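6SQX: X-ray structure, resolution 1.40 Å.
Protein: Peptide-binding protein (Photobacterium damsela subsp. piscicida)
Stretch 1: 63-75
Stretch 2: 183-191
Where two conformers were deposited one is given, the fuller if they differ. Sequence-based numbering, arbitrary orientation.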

# COMPACT_ATOMS: atom_id res chain seq x y z
N GLN A 63 1.68 -13.22 -9.22
CA GLN A 63 0.81 -12.06 -9.09
C GLN A 63 1.49 -10.81 -9.64
O GLN A 63 0.84 -9.97 -10.29
CB GLN A 63 0.42 -11.82 -7.62
CG GLN A 63 -0.25 -13.03 -6.93
CD GLN A 63 -1.49 -13.56 -7.67
OE1 GLN A 63 -1.37 -14.13 -8.75
NE2 GLN A 63 -2.68 -13.35 -7.10
N TYR A 64 2.79 -10.67 -9.33
CA TYR A 64 3.52 -9.45 -9.68
C TYR A 64 3.69 -9.32 -11.20
O TYR A 64 3.62 -8.21 -11.74
CB TYR A 64 4.88 -9.48 -9.01
CG TYR A 64 5.71 -8.23 -9.15
CD1 TYR A 64 5.36 -7.07 -8.47
CD2 TYR A 64 6.88 -8.23 -9.91
CE1 TYR A 64 6.16 -5.92 -8.54
CE2 TYR A 64 7.67 -7.09 -9.99
CZ TYR A 64 7.28 -5.94 -9.32
OH TYR A 64 8.07 -4.80 -9.37
N TYR A 65 3.91 -10.44 -11.89
CA TYR A 65 4.07 -10.44 -13.35
C TYR A 65 2.79 -10.75 -14.11
O TYR A 65 2.85 -10.96 -15.33
CB TYR A 65 5.20 -11.41 -13.77
CG TYR A 65 6.56 -10.95 -13.27
CD1 TYR A 65 7.21 -9.86 -13.85
CD2 TYR A 65 7.19 -11.60 -12.20
CE1 TYR A 65 8.47 -9.44 -13.39
CE2 TYR A 65 8.42 -11.17 -11.74
CZ TYR A 65 9.06 -10.11 -12.35
OH TYR A 65 10.32 -9.69 -11.87
N PHE A 66 1.64 -10.73 -13.43
CA PHE A 66 0.40 -11.12 -14.08
C PHE A 66 0.11 -10.27 -15.31
O PHE A 66 -0.42 -10.78 -16.31
CB PHE A 66 -0.74 -10.97 -13.08
CG PHE A 66 -2.08 -11.35 -13.64
CD1 PHE A 66 -2.38 -12.68 -13.93
CD2 PHE A 66 -3.04 -10.38 -13.85
CE1 PHE A 66 -3.65 -13.02 -14.42
CE2 PHE A 66 -4.32 -10.71 -14.34
CZ PHE A 66 -4.59 -12.04 -14.64
N GLN A 67 0.44 -8.98 -15.27
CA GLN A 67 0.13 -8.14 -16.43
C GLN A 67 0.97 -8.48 -17.65
O GLN A 67 0.67 -8.00 -18.74
CB GLN A 67 0.29 -6.64 -16.11
CG GLN A 67 -0.58 -6.17 -14.95
CD GLN A 67 -2.06 -6.42 -15.14
OE1 GLN A 67 -2.56 -6.57 -16.26
NE2 GLN A 67 -2.77 -6.40 -14.05
N TRP A 68 2.05 -9.23 -17.48
CA TRP A 68 2.88 -9.67 -18.59
C TRP A 68 2.51 -11.07 -19.03
O TRP A 68 3.14 -11.62 -19.94
CB TRP A 68 4.37 -9.60 -18.22
CG TRP A 68 4.93 -8.23 -18.13
CD1 TRP A 68 4.28 -7.04 -18.35
CD2 TRP A 68 6.28 -7.89 -17.74
NE1 TRP A 68 5.17 -5.97 -18.16
CE2 TRP A 68 6.38 -6.48 -17.78
CE3 TRP A 68 7.40 -8.64 -17.38
CZ2 TRP A 68 7.57 -5.81 -17.47
CZ3 TRP A 68 8.58 -7.97 -17.09
CH2 TRP A 68 8.65 -6.57 -17.11
N SER A 69 1.45 -11.63 -18.44
CA SER A 69 1.08 -13.01 -18.71
C SER A 69 0.03 -13.12 -19.81
O SER A 69 -0.67 -12.17 -20.14
CB SER A 69 0.57 -13.70 -17.44
OG SER A 69 -0.79 -13.42 -17.19
N ASP A 70 -0.06 -14.31 -20.38
CA ASP A 70 -1.04 -14.49 -21.44
C ASP A 70 -2.47 -14.44 -20.89
O ASP A 70 -3.40 -14.27 -21.69
CB ASP A 70 -0.80 -15.83 -22.16
CG ASP A 70 0.42 -15.80 -23.06
OD1 ASP A 70 0.96 -14.68 -23.29
OD2 ASP A 70 0.83 -16.88 -23.56
N ASP A 71 -2.64 -14.58 -19.57
CA ASP A 71 -3.95 -14.62 -18.93
C ASP A 71 -4.60 -13.24 -18.82
O ASP A 71 -5.83 -13.14 -18.74
CB ASP A 71 -3.82 -15.20 -17.51
CG ASP A 71 -3.37 -16.66 -17.51
OD1 ASP A 71 -3.81 -17.43 -18.40
OD2 ASP A 71 -2.56 -17.03 -16.62
N ALA A 72 -3.81 -12.18 -18.80
CA ALA A 72 -4.32 -10.84 -18.55
C ALA A 72 -4.85 -10.22 -19.85
O ALA A 72 -4.39 -10.54 -20.95
CB ALA A 72 -3.17 -9.98 -18.01
N ASN A 73 -5.81 -9.31 -19.70
CA ASN A 73 -6.38 -8.62 -20.85
C ASN A 73 -6.75 -7.19 -20.46
O ASN A 73 -6.73 -6.82 -19.27
CB ASN A 73 -7.57 -9.39 -21.48
CG ASN A 73 -8.78 -9.43 -20.57
OD1 ASN A 73 -9.31 -8.39 -20.19
ND2 ASN A 73 -9.24 -10.64 -20.23
N GLN A 74 -7.10 -6.38 -21.46
CA GLN A 74 -7.33 -4.96 -21.23
C GLN A 74 -8.72 -4.65 -20.68
O GLN A 74 -8.98 -3.49 -20.33
CB GLN A 74 -7.11 -4.14 -22.50
CG GLN A 74 -5.66 -4.04 -22.97
CD GLN A 74 -5.59 -3.35 -24.29
OE1 GLN A 74 -6.27 -3.77 -25.25
NE2 GLN A 74 -4.84 -2.27 -24.37
N ASN A 75 -9.62 -5.64 -20.58
CA ASN A 75 -11.01 -5.41 -20.20
C ASN A 75 -11.33 -5.75 -18.75
O ASN A 75 -12.31 -5.23 -18.20
CB ASN A 75 -11.94 -6.19 -21.15
CG ASN A 75 -11.74 -5.77 -22.57
OD1 ASN A 75 -12.10 -4.66 -22.95
ND2 ASN A 75 -11.15 -6.65 -23.37
N THR A 183 9.04 2.73 -9.86
CA THR A 183 9.77 2.44 -11.09
C THR A 183 10.10 0.96 -11.13
O THR A 183 10.58 0.39 -10.14
CB THR A 183 11.08 3.25 -11.05
OG1 THR A 183 10.76 4.64 -11.07
CG2 THR A 183 11.98 2.90 -12.25
N GLY A 184 9.87 0.34 -12.29
CA GLY A 184 10.11 -1.08 -12.47
C GLY A 184 8.87 -1.95 -12.42
O GLY A 184 8.97 -3.15 -12.75
N THR A 185 7.71 -1.40 -11.99
CA THR A 185 6.52 -2.25 -11.79
C THR A 185 5.98 -2.74 -13.13
O THR A 185 5.69 -1.91 -14.00
CB THR A 185 5.42 -1.46 -11.08
OG1 THR A 185 5.89 -0.97 -9.80
CG2 THR A 185 4.24 -2.36 -10.80
N PRO A 186 5.81 -4.05 -13.32
CA PRO A 186 5.14 -4.56 -14.54
C PRO A 186 3.66 -4.14 -14.56
O PRO A 186 2.94 -4.30 -13.57
CB PRO A 186 5.27 -6.08 -14.41
CG PRO A 186 6.44 -6.31 -13.51
CD PRO A 186 6.28 -5.17 -12.48
N ILE A 187 3.22 -3.60 -15.70
CA ILE A 187 1.86 -3.10 -15.84
C ILE A 187 1.31 -3.49 -17.20
O ILE A 187 2.00 -4.01 -18.06
CB ILE A 187 1.77 -1.56 -15.65
CG1 ILE A 187 2.68 -0.88 -16.69
CG2 ILE A 187 2.16 -1.18 -14.20
CD1 ILE A 187 2.63 0.61 -16.70
N MET A 188 0.03 -3.19 -17.39
CA MET A 188 -0.57 -3.23 -18.70
C MET A 188 -1.16 -1.87 -18.99
O MET A 188 -1.77 -1.26 -18.10
CB MET A 188 -1.71 -4.24 -18.69
CG MET A 188 -2.45 -4.36 -20.04
SD MET A 188 -3.67 -5.69 -20.15
CE MET A 188 -2.58 -7.13 -20.25
N LEU A 189 -0.94 -1.39 -20.22
CA LEU A 189 -1.47 -0.11 -20.69
C LEU A 189 -2.85 -0.36 -21.29
O LEU A 189 -3.01 -1.26 -22.13
CB LEU A 189 -0.52 0.49 -21.74
CG LEU A 189 0.96 0.60 -21.31
CD1 LEU A 189 1.70 1.35 -22.41
CD2 LEU A 189 1.19 1.24 -19.94
N ILE A 190 -3.85 0.42 -20.88
CA ILE A 190 -5.24 0.16 -21.25
C ILE A 190 -5.78 1.20 -22.22
O ILE A 190 -6.34 0.85 -23.27
CB ILE A 190 -6.14 0.06 -19.99
CG1 ILE A 190 -5.64 -1.02 -19.04
CG2 ILE A 190 -7.61 -0.20 -20.39
CD1 ILE A 190 -6.11 -0.76 -17.60
N HIS A 191 -5.65 2.48 -21.89
CA HIS A 191 -6.41 3.52 -22.57
C HIS A 191 -5.70 4.84 -22.33
O HIS A 191 -5.16 5.07 -21.25
CB HIS A 191 -7.83 3.54 -21.98
CG HIS A 191 -8.80 4.40 -22.72
ND1 HIS A 191 -9.38 4.00 -23.91
CD2 HIS A 191 -9.31 5.62 -22.44
CE1 HIS A 191 -10.19 4.95 -24.34
NE2 HIS A 191 -10.18 5.94 -23.46
O HOH W 1 10.01 -5.01 -11.01
O HOH W 2 1.99 -7.21 -13.46
O HOH W 3 2.63 -5.68 -11.19

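A largely apolar contact, 624 Å² summed over both sides, joins the end of a helix and the irregular chain after it to a distant strand, with P186 held among aromatic rings, M188 set against the loop, and a single direct hydrogen bond between the stretches. Stretch 1 leaves its helix at Y65, passes through a 3-10 segment that includes F66 to W68, and makes a type I turn from S69 to A72; stretch 2 runs as a strand from P186 onward. The backbones come closest at two places, with CA of Q67 5.4 Å from CA of I187 and CA of Q74 5.5 Å from CA of I190. No backbone-to-backbone hydrogen bond crosses between them, so side chains and waters make the connection.

P186 gives up the most surface, and its CA-to-CB bond points toward stretch 1. Its ring carbons meet three aromatic side chains. P186 CD lies over one face of the Y64 ring, 3.8 Å from the centroid, and P186 CB lies over the five-membered ring of W68, also 3.8 Å from the centroid of that W68 ring; both are CH-pi contacts, in which slightly polarized C-H groups meet the electron-rich ring face. P186 CG adds an apolar contact with Y65 CD1 at 3.6 Å. Proline suits such packing because its compact ring offers several C-H groups in a fixed arrangement. At the edge of the indole, W68 NE1 is 3.7 Å from I187 O, while the NE1 hydrogen bond is made elsewhere in the structure.

Water links the polar backbone beside this cluster. Waters 2 and 3 each lie within hydrogen-bonding distance of both Y64 O and P186 O, and water 2 also accepts from Q67 N, at 3.0 Å from the water oxygen, so the two carbonyls are linked through water. Water 1 sits between Y64 OH, 2.5 Å from its oxygen, and G184 O, 2.8 Å from its oxygen, and can donate to the carbonyl. G184 has a positive phi of 102°; at its backbone angles a CB would be jammed against the carbonyl oxygen of T183.

Farther along, Q67 points its CA-to-CB bond toward the strand, bringing Q67 CB within 3.5 Å of I187 C. M188 carries the contact to the turn and beyond: its CE packs 3.7 Å from A72 CB, and its SD approaches N73 O at 3.4 Å. Inside stretch 1, S69 OG donates to F66 O at 2.8 Å and accepts from D71 N at 3.2 Å, tying the turn to the preceding 3-10 segment.

Q74 closes the contact. Its extended chi2 (t) helps carry the amide to the strand, where Q74 NE2 donates to L189 O at 3.1 Å and a nearly straight 172°. Its own carbonyl fares less well: Q74 O faces I190 CG2 at 3.6 Å and is buried without a hydrogen-bond partner in the model.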